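Local coordinates for endo-beta-N-acetylglucosaminidase F1 (Bacteroides thetaiotaomicron VPI-5482, PDB 6TCV), which hydrolyses high-mannose N-glycans, probably cutting between the two core N-acetylglucosamine residues as an endo-beta-N-acetylglucosaminidase of the human gut microbiota, at residues A[111-116]-A[125-130]. The protein carries 2 engineered substitutions. Sequence-based numbering, arbitrary orientation.
Sequences MTIRAG and YAIPVA
The terminal methyl of Ile127 rests against the CG1-CD1 arm of Ile113 between two facing sheets of the N-terminal domain, consistent with a beta-sandwich-like packing: strand 108-114 of an antiparallel sheet faces strand 125-130 of a second, mixed sheet. The loop between the two strands carries the chain from one sheet to the other. The backbones stay well apart, with CA of Ile113 9.3 Å from CA of Ile127, and the distance between the strands is spanned by apolar side chains. Ile113 was modelled in two conformations, and the contact described holds for one of them. In both isoleucines CG1 then lies beside the backbone N and anti to the carbonyl carbon (chi1 -60° in Ile113, -50° in Ile127), and an extended second torsion carries each CD1 into the interface. The two branches approach at a slant. Ile127 gives up the most surface to the opposite strand.

Two residues along each strand, Met111 and Val129 face each other more loosely. The methionine chain runs out fully extended as far as sulfur (chi1 -179°), which brings SD to 4.5 Å from CG2 of Val129. All four residues are buried, and neighbours add to the packing: Val90 touches both Met111 and Ile127, while Tyr150 and Val152 of strand 147-154 pack on Met111 and Ile127 respectively. This is plain hydrophobic packing between sheets. Its tightest point, in that conformer of Ile113, is a single methyl group, CD1 of Ile127, which lies 3.6 Å from CD1 of Ile113 and 3.7 Å from CG1 of Ile113.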
loop_
_atom_site.group_PDB
_atom_site.type_symbol
_atom_site.label_atom_id
_atom_site.label_comp_id
_atom_site.label_asym_id
_atom_site.label_seq_id
_atom_site.Cartn_x
_atom_site.Cartn_y
_atom_site.Cartn_z
ATOM N N MET A 111 -1.765 16.234 20.411
ATOM C CA MET A 111 -0.403 16.312 19.911
ATOM C C MET A 111 -0.447 16.929 18.520
ATOM O O MET A 111 -1.202 16.462 17.663
ATOM C CB MET A 111 0.241 14.926 19.831
ATOM C CG MET A 111 1.694 14.941 19.326
ATOM S SD MET A 111 2.389 13.276 19.074
ATOM C CE MET A 111 1.509 12.734 17.610
ATOM N N THR A 112 0.399 17.920 18.268
ATOM C CA THR A 112 0.512 18.533 16.949
ATOM C C THR A 112 1.903 18.241 16.413
ATOM O O THR A 112 2.892 18.385 17.139
ATOM C CB THR A 112 0.279 20.046 17.042
ATOM O OG1 THR A 112 -1.053 20.296 17.497
ATOM C CG2 THR A 112 0.420 20.691 15.668
ATOM N N ILE A 113 1.978 17.791 15.156
ATOM C CA ILE A 113 3.234 17.545 14.453
ATOM C C ILE A 113 3.404 18.639 13.405
ATOM O O ILE A 113 2.545 18.785 12.527
ATOM C CB ILE A 113 3.218 16.186 13.733
ATOM C CG1 ILE A 113 3.015 15.015 14.698
ATOM C CG2 ILE A 113 4.510 16.035 12.902
ATOM C CD1 ILE A 113 2.708 13.682 13.982
ATOM N N ARG A 114 4.492 19.397 13.484
ATOM C CA ARG A 114 4.796 20.436 12.511
ATOM C C ARG A 114 5.841 19.924 11.516
ATOM O O ARG A 114 6.765 19.192 11.878
ATOM C CB ARG A 114 5.241 21.736 13.195
ATOM N N ALA A 115 5.666 20.294 10.251
ATOM C CA ALA A 115 6.638 19.984 9.213
ATOM C C ALA A 115 7.848 20.879 9.374
ATOM O O ALA A 115 7.724 22.037 9.786
ATOM C CB ALA A 115 6.027 20.226 7.830
ATOM N N GLY A 116 9.038 20.328 9.139
ATOM C CA GLY A 116 10.256 21.083 9.341
ATOM C C GLY A 116 10.979 21.288 8.018
ATOM O O GLY A 116 10.527 20.830 6.972
ATOM N N TYR A 125 10.666 9.345 9.510
ATOM C CA TYR A 125 11.127 9.711 10.840
ATOM C C TYR A 125 10.149 9.159 11.869
ATOM O O TYR A 125 9.009 8.855 11.565
ATOM C CB TYR A 125 11.207 11.244 10.937
ATOM C CG TYR A 125 12.222 11.853 10.010
ATOM C CD1 TYR A 125 11.928 12.058 8.674
ATOM C CD2 TYR A 125 13.463 12.239 10.472
ATOM C CE1 TYR A 125 12.869 12.625 7.808
ATOM C CE2 TYR A 125 14.393 12.802 9.634
ATOM C CZ TYR A 125 14.097 12.982 8.310
ATOM O OH TYR A 125 15.072 13.555 7.506
ATOM N N ALA A 126 10.578 9.055 13.104
ATOM C CA ALA A 126 9.764 8.441 14.138
ATOM C C ALA A 126 9.500 9.380 15.311
ATOM O O ALA A 126 10.397 10.073 15.773
ATOM C CB ALA A 126 10.464 7.170 14.642
ATOM N N ILE A 127 8.280 9.321 15.822
ATOM C CA ILE A 127 7.932 9.915 17.102
ATOM C C ILE A 127 7.503 8.780 18.008
ATOM O O ILE A 127 6.352 8.355 17.975
ATOM C CB ILE A 127 6.803 10.954 16.965
ATOM C CG1 ILE A 127 7.089 11.970 15.866
ATOM C CG2 ILE A 127 6.573 11.693 18.276
ATOM C CD1 ILE A 127 5.914 12.857 15.493
ATOM N N PRO A 128 8.422 8.261 18.834
ATOM C CA PRO A 128 8.064 7.244 19.834
ATOM C C PRO A 128 7.525 7.973 21.050
ATOM O O PRO A 128 8.183 8.851 21.600
ATOM C CB PRO A 128 9.403 6.568 20.135
ATOM C CG PRO A 128 10.397 7.638 19.952
ATOM C CD PRO A 128 9.868 8.556 18.842
ATOM N N VAL A 129 6.316 7.640 21.436
ATOM C CA VAL A 129 5.673 8.265 22.579
ATOM C C VAL A 129 5.480 7.203 23.646
ATOM O O VAL A 129 5.247 6.026 23.335
ATOM C CB VAL A 129 4.319 8.812 22.100
ATOM C CG1 VAL A 129 3.633 9.535 23.237
ATOM C CG2 VAL A 129 4.505 9.817 20.942
ATOM N N ALA A 130 5.781 7.580 24.891
ATOM C CA ALA A 130 5.670 6.703 26.059
ATOM C C ALA A 130 4.779 7.348 27.117
ATOM O O ALA A 130 4.861 8.551 27.336
ATOM C CB ALA A 130 7.019 6.312 26.645
#